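Local coordinates for protein alanine dehydrogenase (Archaeoglobus fulgidus, PDB 1OMO) that catalyses the reversible NAD-dependent oxidative deamination of L-alanine to pyruvate and ammonium, working as a homodimer of two-domain subunits, at residues F28-L33 and H57-A62; A143-F148 and R173-S178; E12-M17 and L309-G314. All coordinates share one frame; numbering follows the deposited sequence.

Two short loops lie inside one very long one. Starting from the N terminus, residues 12-17 lead into helix 17-32, whose last turn carries the first half of contact 1; 23 residues later that contact closes on the hairpin between strands 50-58 and 61-69. Contact 2 follows in series within the Rossmann domain, where the end of helix 135-147 meets the chain entering strand 177-179. Only at residues 309-314 does contact 3 close, enclosing both others as it joins regions near the two ends of the chain. Contacts 2 and 3 also touch, Met-17 packing on Ala-143 and Arg-146, while contact 1 touches neither.

Contact 1. Residues F28-L33 and H57-A62; sequences FRLYAL and HLMGYA
Leu-30 and Met-59 both set CG opposite their own carbonyl carbon (chi1 -65° and -51°), and in these conformations a methyl of the leucine comes against the CG methylene of the methionine. Leu-30 CD1 lies 3.8 Å from Met-59 CG, the two side chains passing at a slant. The same methyl also faces Leu-58, with Leu-30 CD1 4.3 Å from Leu-58 CD1, so one branch of one leucine serves both neighbours. Beyond CG the methionine runs extended and touches Glu-26, one turn before Leu-30, while Leu-58 reaches the same helix at Ala-27, whose small side chain probably eases the approach. The contact is wholly apolar, and branched and flexible aliphatic chains suit it because they fit an irregular surface without needing polar partners.

What presents the two hairpin residues is a type I' turn from Leu-58 to Tyr-61. It closes a two-residue beta-hairpin, with Tyr-61 N donating to Leu-58 O at 2.9 Å and Leu-58 N to Tyr-61 O at 3.1 Å. Met-59 and Gly-60 both take positive phi there. Glycine is the apt choice at the second corner, since a beta carbon would collide with the carbonyl oxygen of Met-59.

The hairpin joins strands 50-58 and 61-69 of the mixed sheet, and its turn sits between the end of helix 17-32 and helix 294-311, where the Met-59 side chain touches Ala-299 and Met-59 O is hydrogen-bonded to NZ of Lys-302. Next to the turn the strand enters the dimer interface: the ring of His-57 meets Phe-46 of the second subunit edge-to-face. The last turn of helix 17-32 is thus packed against the connection between two neighbouring sheet strands.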
ATOM      1  N   PHE A  28      17.399 -10.177  -4.030  1.00 18.16           N
ATOM      2  CA  PHE A  28      17.544  -9.995  -5.476  1.00 20.02           C
ATOM      3  C   PHE A  28      17.544 -11.351  -6.180  1.00 20.32           C
ATOM      4  O   PHE A  28      16.895 -11.528  -7.206  1.00 21.07           O
ATOM      5  CB  PHE A  28      18.847  -9.286  -5.843  1.00 22.85           C
ATOM      6  CG  PHE A  28      18.822  -7.814  -5.634  1.00 25.18           C
ATOM      7  CD1 PHE A  28      17.721  -7.060  -6.042  1.00 27.67           C
ATOM      8  CD2 PHE A  28      19.878  -7.178  -5.013  1.00 26.30           C
ATOM      9  CE1 PHE A  28      17.679  -5.691  -5.818  1.00 26.99           C
ATOM     10  CE2 PHE A  28      19.844  -5.811  -4.786  1.00 27.82           C
ATOM     11  CZ  PHE A  28      18.737  -5.070  -5.189  1.00 27.65           C
ATOM     12  N   ARG A  29      18.305 -12.294  -5.636  1.00 20.22           N
ATOM     13  CA  ARG A  29      18.391 -13.629  -6.214  1.00 21.07           C
ATOM     14  C   ARG A  29      16.971 -14.234  -6.325  1.00 21.47           C
ATOM     15  O   ARG A  29      16.533 -14.612  -7.425  1.00 18.83           O
ATOM     16  CB  ARG A  29      19.310 -14.485  -5.339  1.00 23.96           C
ATOM     17  CG  ARG A  29      19.586 -15.863  -5.886  1.00 28.69           C
ATOM     18  CD  ARG A  29      20.324 -16.734  -4.858  1.00 29.56           C
ATOM     19  NE  ARG A  29      19.959 -18.129  -5.087  1.00 33.90           N
ATOM     20  CZ  ARG A  29      18.955 -18.769  -4.486  1.00 35.14           C
ATOM     21  NH1 ARG A  29      18.201 -18.151  -3.579  1.00 35.22           N
ATOM     22  NH2 ARG A  29      18.671 -20.026  -4.836  1.00 37.13           N
ATOM     23  N   LEU A  30      16.236 -14.283  -5.209  1.00 21.24           N
ATOM     24  CA  LEU A  30      14.868 -14.832  -5.233  1.00 23.07           C
ATOM     25  C   LEU A  30      13.920 -14.138  -6.229  1.00 23.18           C
ATOM     26  O   LEU A  30      13.211 -14.807  -6.972  1.00 25.38           O
ATOM     27  CB  LEU A  30      14.242 -14.800  -3.836  1.00 21.43           C
ATOM     28  CG  LEU A  30      14.922 -15.688  -2.797  1.00 23.74           C
ATOM     29  CD1 LEU A  30      14.409 -15.368  -1.422  1.00 21.97           C
ATOM     30  CD2 LEU A  30      14.673 -17.160  -3.145  1.00 21.61           C
ATOM     31  N   TYR A  31      13.918 -12.812  -6.279  1.00 22.86           N
ATOM     32  CA  TYR A  31      13.003 -12.143  -7.195  1.00 22.50           C
ATOM     33  C   TYR A  31      13.328 -12.478  -8.638  1.00 21.82           C
ATOM     34  O   TYR A  31      12.439 -12.658  -9.449  1.00 20.17           O
ATOM     35  CB  TYR A  31      13.007 -10.618  -7.000  1.00 24.70           C
ATOM     36  CG  TYR A  31      11.887  -9.931  -7.768  1.00 26.86           C
ATOM     37  CD1 TYR A  31      10.632 -10.523  -7.860  1.00 29.92           C
ATOM     38  CD2 TYR A  31      12.060  -8.686  -8.351  1.00 28.56           C
ATOM     39  CE1 TYR A  31       9.572  -9.901  -8.507  1.00 29.97           C
ATOM     40  CE2 TYR A  31      10.984  -8.029  -9.014  1.00 28.94           C
ATOM     41  CZ  TYR A  31       9.744  -8.650  -9.081  1.00 30.33           C
ATOM     42  OH  TYR A  31       8.643  -8.037  -9.664  1.00 30.03           O
ATOM     43  N   ALA A  32      14.602 -12.570  -8.968  1.00 21.33           N
ATOM     44  CA  ALA A  32      14.950 -12.891 -10.341  1.00 23.05           C
ATOM     45  C   ALA A  32      14.544 -14.346 -10.671  1.00 23.80           C
ATOM     46  O   ALA A  32      14.325 -14.657 -11.833  1.00 22.56           O
ATOM     47  CB  ALA A  32      16.441 -12.682 -10.570  1.00 22.07           C
ATOM     48  N   LEU A  33      14.442 -15.215  -9.656  1.00 22.97           N
ATOM     49  CA  LEU A  33      14.030 -16.600  -9.882  1.00 24.86           C
ATOM     50  C   LEU A  33      12.508 -16.782  -9.687  1.00 26.16           C
ATOM     51  O   LEU A  33      12.013 -17.897  -9.584  1.00 25.95           O
ATOM     52  CB  LEU A  33      14.772 -17.540  -8.940  1.00 22.92           C
ATOM     53  CG  LEU A  33      16.272 -17.639  -9.197  1.00 25.05           C
ATOM     54  CD1 LEU A  33      16.933 -18.518  -8.147  1.00 22.18           C
ATOM     55  CD2 LEU A  33      16.509 -18.183 -10.605  1.00 22.21           C
ATOM     56  N   HIS A  57       6.417  -9.893  -0.908  1.00 21.16           N
ATOM     57  CA  HIS A  57       6.348 -11.190  -0.282  1.00 21.91           C
ATOM     58  C   HIS A  57       7.549 -12.044  -0.712  1.00 23.33           C
ATOM     59  O   HIS A  57       7.800 -12.205  -1.934  1.00 22.01           O
ATOM     60  CB  HIS A  57       5.057 -11.879  -0.722  1.00 22.42           C
ATOM     61  CG  HIS A  57       4.935 -13.303  -0.275  1.00 22.58           C
ATOM     62  ND1 HIS A  57       4.204 -14.237  -0.977  1.00 24.23           N
ATOM     63  CD2 HIS A  57       5.433 -13.952   0.801  1.00 23.68           C
ATOM     64  CE1 HIS A  57       4.263 -15.400  -0.355  1.00 23.03           C
ATOM     65  NE2 HIS A  57       5.004 -15.255   0.727  1.00 23.82           N
ATOM     66  N   LEU A  58       8.289 -12.564   0.278  1.00 22.30           N
ATOM     67  CA  LEU A  58       9.430 -13.469   0.036  1.00 22.51           C
ATOM     68  C   LEU A  58      10.045 -13.908   1.359  1.00 21.85           C
ATOM     69  O   LEU A  58       9.722 -13.364   2.426  1.00 21.59           O
ATOM     70  CB  LEU A  58      10.525 -12.815  -0.812  1.00 20.35           C
ATOM     71  CG  LEU A  58      11.468 -11.912  -0.011  1.00 21.46           C
ATOM     72  CD1 LEU A  58      12.709 -11.511  -0.852  1.00 19.39           C
ATOM     73  CD2 LEU A  58      10.679 -10.688   0.430  1.00 21.34           C
ATOM     74  N   MET A  59      10.933 -14.894   1.290  1.00 21.11           N
ATOM     75  CA  MET A  59      11.608 -15.385   2.473  1.00 21.79           C
ATOM     76  C   MET A  59      10.650 -15.756   3.586  1.00 21.34           C
ATOM     77  O   MET A  59      11.024 -15.752   4.748  1.00 22.47           O
ATOM     78  CB  MET A  59      12.595 -14.333   2.986  1.00 21.72           C
ATOM     79  CG  MET A  59      13.524 -13.826   1.909  1.00 22.96           C
ATOM     80  SD  MET A  59      14.560 -12.529   2.519  1.00 23.89           S
ATOM     81  CE  MET A  59      16.008 -12.761   1.525  1.00 24.01           C
ATOM     82  N   GLY A  60       9.412 -16.049   3.233  1.00 22.10           N
ATOM     83  CA  GLY A  60       8.455 -16.455   4.229  1.00 23.74           C
ATOM     84  C   GLY A  60       7.642 -15.384   4.915  1.00 25.61           C
ATOM     85  O   GLY A  60       6.854 -15.693   5.815  1.00 27.58           O
ATOM     86  N   TYR A  61       7.832 -14.130   4.524  1.00 24.93           N
ATOM     87  CA  TYR A  61       7.062 -13.042   5.115  1.00 23.26           C
ATOM     88  C   TYR A  61       6.398 -12.178   4.075  1.00 21.14           C
ATOM     89  O   TYR A  61       6.684 -12.264   2.882  1.00 22.90           O
ATOM     90  CB  TYR A  61       7.934 -12.130   5.963  1.00 23.76           C
ATOM     91  CG  TYR A  61       8.435 -12.758   7.217  1.00 25.00           C
ATOM     92  CD1 TYR A  61       9.453 -13.698   7.179  1.00 25.58           C
ATOM     93  CD2 TYR A  61       7.910 -12.390   8.451  1.00 26.40           C
ATOM     94  CE1 TYR A  61       9.949 -14.254   8.350  1.00 27.83           C
ATOM     95  CE2 TYR A  61       8.399 -12.939   9.638  1.00 26.97           C
ATOM     96  CZ  TYR A  61       9.427 -13.866   9.578  1.00 26.57           C
ATOM     97  OH  TYR A  61       9.982 -14.349  10.738  1.00 26.91           O
ATOM     98  N   ALA A  62       5.486 -11.348   4.536  1.00 17.96           N
ATOM     99  CA  ALA A  62       4.831 -10.422   3.641  1.00 17.79           C
ATOM    100  C   ALA A  62       4.831  -9.142   4.443  1.00 15.52           C
ATOM    101  O   ALA A  62       4.924  -9.185   5.668  1.00 14.69           O
ATOM    102  CB  ALA A  62       3.412 -10.874   3.325  1.00 17.03           C
TER

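Contact 2. Residues A143-F148 and R173-S178; sequences ALRRVF and RGISAS
Arg-145 and Arg-173 cross at about a right angle, and most of their touching is between one guanidinium and the carbon chain of the other. Arg-173 CD sits over one face of the Arg-145 group, 3.6 Å from Arg-145 NH2, while Arg-145 NH1 is 3.7 Å from Arg-173 CB. The chain of Arg-145 is extended from CG to NE, which carries its flat end out to this neighbour; Arg-173 is instead folded at chi2 (-135°) and chi3 (93°), which brings CD over that face while CB and CG pass beside NH1. Lower down the contact is purely apolar: Arg-145 CD lies 3.9 Å from Ile-175 CD1. Arginine suits both places because its long hydrocarbon can pack while its charged end keeps polar partners.

The charges come close too, Arg-145 NH2 being 4.4 Å from Arg-173 NH2 and near the edge of the Arg-173 guanidinium, with the two planes 51° apart. Glu-142 probably offsets the repulsion: it forms a salt bridge with NE of Arg-145 and a long, weak ion pair with Arg-173, which also makes a cation-pi contact with Tyr-169. With an alanine here in place of Arg-145, Glu-142 would probably lose a salt-bridge partner and Arg-173 CD the flat group beneath it.

In the backbone, Gly-174 ends helix 160-172 as the C-prime residue of a Schellman motif, a place of positive phi that favours glycine, and turns the chain so that Ile-175 faces inward.

The contact lies in the first beta-alpha-beta-alpha-beta part of the Rossmann domain, away from the NAD-binding residues. The end of helix 135-147 meets the exit of helix 160-172, Ile-175 fills in against Ile-150 and Val-153, and the chain then joins strand 152-156 as the edge strand 177-179.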
ATOM      1  N   ALA A 143      28.851  -0.209   3.340  1.00 19.18           N
ATOM      2  CA  ALA A 143      28.587  -1.456   2.651  1.00 18.38           C
ATOM      3  C   ALA A 143      29.807  -1.834   1.794  1.00 20.65           C
ATOM      4  O   ALA A 143      30.249  -3.002   1.790  1.00 21.10           O
ATOM      5  CB  ALA A 143      27.379  -1.321   1.780  1.00 16.57           C
ATOM      6  N   LEU A 144      30.335  -0.848   1.069  1.00 17.88           N
ATOM      7  CA  LEU A 144      31.469  -1.062   0.191  1.00 19.14           C
ATOM      8  C   LEU A 144      32.729  -1.544   0.907  1.00 20.12           C
ATOM      9  O   LEU A 144      33.498  -2.360   0.359  1.00 20.29           O
ATOM     10  CB  LEU A 144      31.775   0.223  -0.608  1.00 16.12           C
ATOM     11  CG  LEU A 144      30.772   0.661  -1.690  1.00 15.58           C
ATOM     12  CD1 LEU A 144      31.070   2.086  -2.145  1.00 15.20           C
ATOM     13  CD2 LEU A 144      30.864  -0.306  -2.890  1.00 12.74           C
ATOM     14  N   ARG A 145      32.978  -1.066   2.117  1.00 20.56           N
ATOM     15  CA  ARG A 145      34.164  -1.560   2.746  1.00 24.60           C
ATOM     16  C   ARG A 145      33.969  -2.979   3.254  1.00 24.85           C
ATOM     17  O   ARG A 145      34.896  -3.595   3.730  1.00 25.03           O
ATOM     18  CB  ARG A 145      34.683  -0.615   3.829  1.00 26.61           C
ATOM     19  CG  ARG A 145      33.804  -0.361   4.976  1.00 30.00           C
ATOM     20  CD  ARG A 145      34.552   0.572   5.895  1.00 30.78           C
ATOM     21  NE  ARG A 145      33.869   0.715   7.162  1.00 33.97           N
ATOM     22  CZ  ARG A 145      34.495   0.927   8.313  1.00 33.92           C
ATOM     23  NH1 ARG A 145      35.814   1.009   8.343  1.00 32.50           N
ATOM     24  NH2 ARG A 145      33.793   1.100   9.425  1.00 34.58           N
ATOM     25  N   ARG A 146      32.770  -3.524   3.136  1.00 25.39           N
ATOM     26  CA  ARG A 146      32.595  -4.914   3.545  1.00 25.99           C
ATOM     27  C   ARG A 146      33.083  -5.727   2.357  1.00 25.19           C
ATOM     28  O   ARG A 146      33.395  -6.884   2.483  1.00 25.51           O
ATOM     29  CB  ARG A 146      31.121  -5.252   3.804  1.00 26.24           C
ATOM     30  CG  ARG A 146      30.725  -5.296   5.268  1.00 28.47           C
ATOM     31  CD  ARG A 146      30.950  -3.972   5.939  1.00 29.42           C
ATOM     32  NE  ARG A 146      30.376  -3.949   7.274  1.00 31.26           N
ATOM     33  CZ  ARG A 146      30.242  -2.847   8.010  1.00 30.84           C
ATOM     34  NH1 ARG A 146      29.707  -2.923   9.230  1.00 29.65           N
ATOM     35  NH2 ARG A 146      30.640  -1.673   7.520  1.00 28.85           N
ATOM     36  N   VAL A 147      33.152  -5.112   1.188  1.00 24.51           N
ATOM     37  CA  VAL A 147      33.561  -5.882   0.026  1.00 26.69           C
ATOM     38  C   VAL A 147      34.870  -5.478  -0.635  1.00 26.11           C
ATOM     39  O   VAL A 147      35.394  -6.212  -1.480  1.00 26.93           O
ATOM     40  CB  VAL A 147      32.413  -5.916  -1.052  1.00 27.75           C
ATOM     41  CG1 VAL A 147      31.241  -6.789  -0.538  1.00 28.59           C
ATOM     42  CG2 VAL A 147      31.892  -4.519  -1.335  1.00 29.01           C
ATOM     43  N   PHE A 148      35.404  -4.326  -0.252  1.00 25.89           N
ATOM     44  CA  PHE A 148      36.667  -3.862  -0.826  1.00 26.04           C
ATOM     45  C   PHE A 148      37.518  -3.180   0.219  1.00 27.68           C
ATOM     46  O   PHE A 148      37.019  -2.541   1.145  1.00 28.28           O
ATOM     47  CB  PHE A 148      36.467  -2.823  -1.937  1.00 25.37           C
ATOM     48  CG  PHE A 148      35.810  -3.339  -3.185  1.00 24.00           C
ATOM     49  CD1 PHE A 148      34.475  -3.045  -3.441  1.00 22.96           C
ATOM     50  CD2 PHE A 148      36.543  -4.039  -4.146  1.00 23.30           C
ATOM     51  CE1 PHE A 148      33.872  -3.425  -4.628  1.00 23.36           C
ATOM     52  CE2 PHE A 148      35.955  -4.425  -5.339  1.00 22.05           C
ATOM     53  CZ  PHE A 148      34.601  -4.111  -5.584  1.00 21.81           C
ATOM     54  N   ARG A 173      38.265   6.008  10.738  1.00 40.72           N
ATOM     55  CA  ARG A 173      38.397   4.562  10.664  1.00 39.84           C
ATOM     56  C   ARG A 173      39.532   4.132   9.750  1.00 38.47           C
ATOM     57  O   ARG A 173      39.464   3.098   9.093  1.00 39.81           O
ATOM     58  CB  ARG A 173      37.070   3.882  10.269  1.00 39.87           C
ATOM     59  CG  ARG A 173      36.106   4.662   9.416  1.00 41.47           C
ATOM     60  CD  ARG A 173      34.676   4.535   9.959  1.00 40.14           C
ATOM     61  NE  ARG A 173      34.364   5.627  10.874  1.00 40.06           N
ATOM     62  CZ  ARG A 173      33.266   5.690  11.604  1.00 38.63           C
ATOM     63  NH1 ARG A 173      33.062   6.714  12.404  1.00 39.05           N
ATOM     64  NH2 ARG A 173      32.382   4.724  11.532  1.00 39.90           N
ATOM     65  N   GLY A 174      40.574   4.957   9.714  1.00 37.56           N
ATOM     66  CA  GLY A 174      41.759   4.668   8.928  1.00 34.71           C
ATOM     67  C   GLY A 174      41.691   4.687   7.416  1.00 33.71           C
ATOM     68  O   GLY A 174      42.622   4.253   6.748  1.00 33.83           O
ATOM     69  N   ILE A 175      40.607   5.175   6.840  1.00 31.69           N
ATOM     70  CA  ILE A 175      40.572   5.202   5.396  1.00 29.52           C
ATOM     71  C   ILE A 175      41.107   6.536   4.878  1.00 28.50           C
ATOM     72  O   ILE A 175      40.590   7.610   5.218  1.00 26.76           O
ATOM     73  CB  ILE A 175      39.160   4.986   4.875  1.00 30.31           C
ATOM     74  CG1 ILE A 175      38.697   3.559   5.176  1.00 30.56           C
ATOM     75  CG2 ILE A 175      39.133   5.242   3.378  1.00 31.73           C
ATOM     76  CD1 ILE A 175      37.178   3.378   5.139  1.00 28.37           C
ATOM     77  N   SER A 176      42.161   6.472   4.071  1.00 25.84           N
ATOM     78  CA  SER A 176      42.728   7.686   3.494  1.00 27.15           C
ATOM     79  C   SER A 176      41.638   8.411   2.677  1.00 26.31           C
ATOM     80  O   SER A 176      40.962   7.803   1.846  1.00 25.40           O
ATOM     81  CB  SER A 176      43.914   7.326   2.600  1.00 27.83           C
ATOM     82  OG  SER A 176      43.850   8.030   1.366  1.00 32.22           O
ATOM     83  N   ALA A 177      41.470   9.709   2.909  1.00 25.11           N
ATOM     84  CA  ALA A 177      40.425  10.444   2.203  1.00 25.47           C
ATOM     85  C   ALA A 177      40.644  11.965   2.124  1.00 24.87           C
ATOM     86  O   ALA A 177      41.320  12.540   2.960  1.00 22.69           O
ATOM     87  CB  ALA A 177      39.056  10.136   2.857  1.00 21.00           C
ATOM     88  N   SER A 178      40.056  12.607   1.116  1.00 23.17           N
ATOM     89  CA  SER A 178      40.218  14.046   0.980  1.00 23.72           C
ATOM     90  C   SER A 178      39.028  14.671   0.284  1.00 22.29           C
ATOM     91  O   SER A 178      38.332  14.009  -0.475  1.00 22.31           O
ATOM     92  CB  SER A 178      41.486  14.376   0.179  1.00 22.25           C
ATOM     93  OG  SER A 178      41.260  14.299  -1.233  1.00 21.67           O
TER

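Contact 3. Residues E12-M17 and L309-G314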
ATOM      1  N   GLU A  12      17.607  -0.033  14.977  1.00 23.88           N
ATOM      2  CA  GLU A  12      19.029   0.238  14.747  1.00 26.75           C
ATOM      3  C   GLU A  12      19.936  -0.761  15.433  1.00 28.05           C
ATOM      4  O   GLU A  12      21.022  -1.061  14.943  1.00 27.68           O
ATOM      5  CB  GLU A  12      19.406   1.665  15.199  1.00 26.85           C
ATOM      6  CG  GLU A  12      18.792   2.737  14.282  1.00 29.01           C
ATOM      7  CD  GLU A  12      19.309   4.143  14.523  1.00 28.96           C
ATOM      8  OE1 GLU A  12      20.281   4.312  15.286  1.00 28.93           O
ATOM      9  OE2 GLU A  12      18.743   5.077  13.916  1.00 28.10           O
ATOM     10  N   SER A  13      19.478  -1.303  16.551  1.00 28.14           N
ATOM     11  CA  SER A  13      20.280  -2.266  17.273  1.00 29.84           C
ATOM     12  C   SER A  13      19.906  -3.703  16.905  1.00 30.78           C
ATOM     13  O   SER A  13      20.352  -4.646  17.574  1.00 32.30           O
ATOM     14  CB  SER A  13      20.085  -2.091  18.783  1.00 29.50           C
ATOM     15  OG  SER A  13      18.827  -2.621  19.227  1.00 27.83           O
ATOM     16  N   LEU A  14      19.109  -3.880  15.854  1.00 29.69           N
ATOM     17  CA  LEU A  14      18.650  -5.220  15.478  1.00 29.43           C
ATOM     18  C   LEU A  14      19.129  -5.803  14.154  1.00 30.12           C
ATOM     19  O   LEU A  14      18.739  -6.915  13.806  1.00 30.13           O
ATOM     20  CB  LEU A  14      17.111  -5.261  15.519  1.00 29.87           C
ATOM     21  CG  LEU A  14      16.377  -5.790  16.765  1.00 30.57           C
ATOM     22  CD1 LEU A  14      17.255  -5.672  17.965  1.00 30.68           C
ATOM     23  CD2 LEU A  14      15.053  -5.051  16.967  1.00 31.28           C
ATOM     24  N   ILE A  15      19.940  -5.058  13.408  1.00 29.61           N
ATOM     25  CA  ILE A  15      20.487  -5.550  12.143  1.00 30.11           C
ATOM     26  C   ILE A  15      21.875  -5.015  11.964  1.00 28.72           C
ATOM     27  O   ILE A  15      22.190  -3.894  12.341  1.00 28.79           O
ATOM     28  CB  ILE A  15      19.775  -5.082  10.827  1.00 30.91           C
ATOM     29  CG1 ILE A  15      18.402  -5.685  10.631  1.00 32.89           C
ATOM     30  CG2 ILE A  15      20.524  -5.676   9.629  1.00 31.49           C
ATOM     31  CD1 ILE A  15      18.099  -5.851   9.104  1.00 32.34           C
ATOM     32  N   SER A  16      22.665  -5.835  11.308  1.00 27.85           N
ATOM     33  CA  SER A  16      24.054  -5.570  10.980  1.00 28.09           C
ATOM     34  C   SER A  16      24.098  -5.181   9.502  1.00 25.01           C
ATOM     35  O   SER A  16      23.246  -5.615   8.741  1.00 24.90           O
ATOM     36  CB  SER A  16      24.841  -6.872  11.164  1.00 27.03           C
ATOM     37  OG  SER A  16      26.205  -6.610  11.052  1.00 33.54           O
ATOM     38  N   MET A  17      25.094  -4.406   9.086  1.00 23.94           N
ATOM     39  CA  MET A  17      25.192  -4.051   7.681  1.00 23.83           C
ATOM     40  C   MET A  17      25.428  -5.359   6.949  1.00 24.48           C
ATOM     41  O   MET A  17      24.946  -5.552   5.845  1.00 24.33           O
ATOM     42  CB  MET A  17      26.360  -3.100   7.418  1.00 23.50           C
ATOM     43  CG  MET A  17      26.705  -2.939   5.903  1.00 20.70           C
ATOM     44  SD  MET A  17      25.309  -2.391   4.916  1.00 21.89           S
ATOM     45  CE  MET A  17      25.317  -0.606   5.095  1.00 21.83           C
ATOM     46  N   LEU A 309      12.697 -10.891  18.432  1.00 31.34           N
ATOM     47  CA  LEU A 309      12.171 -11.931  19.307  1.00 32.65           C
ATOM     48  C   LEU A 309      13.330 -12.427  20.184  1.00 34.85           C
ATOM     49  O   LEU A 309      13.207 -12.508  21.417  1.00 35.42           O
ATOM     50  CB  LEU A 309      11.631 -13.084  18.502  1.00 29.59           C
ATOM     51  CG  LEU A 309      10.546 -12.629  17.538  1.00 32.43           C
ATOM     52  CD1 LEU A 309      10.071 -13.828  16.750  1.00 30.18           C
ATOM     53  CD2 LEU A 309       9.379 -12.000  18.284  1.00 33.33           C
ATOM     54  N   SER A 310      14.458 -12.729  19.544  1.00 34.66           N
ATOM     55  CA  SER A 310      15.649 -13.228  20.238  1.00 35.64           C
ATOM     56  C   SER A 310      16.140 -12.410  21.399  1.00 36.15           C
ATOM     57  O   SER A 310      16.535 -12.975  22.406  1.00 37.96           O
ATOM     58  CB  SER A 310      16.819 -13.381  19.276  1.00 34.63           C
ATOM     59  OG  SER A 310      16.551 -14.451  18.405  1.00 38.12           O
ATOM     60  N   LYS A 311      16.130 -11.088  21.275  1.00 35.66           N
ATOM     61  CA  LYS A 311      16.635 -10.258  22.354  1.00 36.72           C
ATOM     62  C   LYS A 311      15.562  -9.636  23.227  1.00 37.20           C
ATOM     63  O   LYS A 311      15.851  -8.758  24.047  1.00 36.93           O
ATOM     64  CB  LYS A 311      17.530  -9.165  21.789  1.00 36.91           C
ATOM     65  CG  LYS A 311      18.714  -9.689  21.017  1.00 38.34           C
ATOM     66  CD  LYS A 311      19.562  -8.517  20.541  1.00 39.78           C
ATOM     67  CE  LYS A 311      20.889  -8.992  19.992  1.00 40.98           C
ATOM     68  NZ  LYS A 311      21.652  -7.842  19.445  1.00 44.85           N
ATOM     69  N   ASN A 312      14.328 -10.100  23.064  1.00 36.53           N
ATOM     70  CA  ASN A 312      13.207  -9.584  23.850  1.00 38.20           C
ATOM     71  C   ASN A 312      13.114  -8.064  23.684  1.00 38.20           C
ATOM     72  O   ASN A 312      12.847  -7.336  24.648  1.00 39.47           O
ATOM     73  CB  ASN A 312      13.387  -9.911  25.337  1.00 39.04           C
ATOM     74  CG  ASN A 312      12.088  -9.772  26.121  1.00 41.74           C
ATOM     75  OD1 ASN A 312      12.101  -9.471  27.312  1.00 44.03           O
ATOM     76  ND2 ASN A 312      10.957 -10.003  25.451  1.00 43.02           N
ATOM     77  N   VAL A 313      13.354  -7.584  22.468  1.00 36.39           N
ATOM     78  CA  VAL A 313      13.286  -6.156  22.208  1.00 34.75           C
ATOM     79  C   VAL A 313      11.912  -5.779  21.643  1.00 33.48           C
ATOM     80  O   VAL A 313      11.307  -6.546  20.862  1.00 31.92           O
ATOM     81  CB  VAL A 313      14.373  -5.737  21.200  1.00 35.82           C
ATOM     82  CG1 VAL A 313      14.345  -4.214  20.997  1.00 36.97           C
ATOM     83  CG2 VAL A 313      15.745  -6.194  21.697  1.00 36.52           C
ATOM     84  N   GLY A 314      11.425  -4.606  22.036  1.00 31.98           N
ATOM     85  CA  GLY A 314      10.145  -4.132  21.544  1.00 32.46           C
ATOM     86  C   GLY A 314       9.109  -3.953  22.629  1.00 34.11           C
ATOM     87  O   GLY A 314       9.441  -3.959  23.808  1.00 37.45           O
TER
HETATM   88  O   HOH W   1      20.030  -5.293  20.825  1.00 44.60           O
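Leu-14 and Val-313 reach toward each other tip to tip, with their methyls facing in pairs: Leu-14 CD1 is 4.1 Å from Val-313 CG2, and Leu-14 CD2 is 4.2 Å from Val-313 CG1. Setting CG1 anti to the backbone N (chi1 -177°) lets the valine present both branches to the leucine. Alongside runs Lys-311, whose extended chain brings its CD to 4.5 Å from Leu-14 CD1 and carries the ammonium group to Ser-13. Lys-311 NZ stops 3.9 Å from Ser-13 O; one water spans the gap, accepting a weak bond from NZ and giving a weak one to Ser-13 O.

Around this shell, the loop is held by polar groups of its own and of helix 294-311. Ser-13 OG bonds to the carbonyl of Glu-10, in the helix just ended, and Leu-14 O accepts from the side-chain amide of Asn-307. Helix 294-311 closes in a Schellman motif at Asn-312, which takes positive phi (56°), a conformation asparagine accepts more readily than most residues. Val-313 is thereby swung round toward Leu-14, and the chain then enters strand 315-317. Further along the loop, Ser-16 is the N-cap of helix 17-32.

The chemistry is that of a modest joint between regions near the chain's two ends: a few methyls at its heart, flanked by the aliphatic chain of a lysine whose charged end reaches the weakly bound water. Between the two segments the contact is mainly apolar, while the ordinary hydrogen bond from Asn-307 to Leu-14 O adds a polar tie to the same helix.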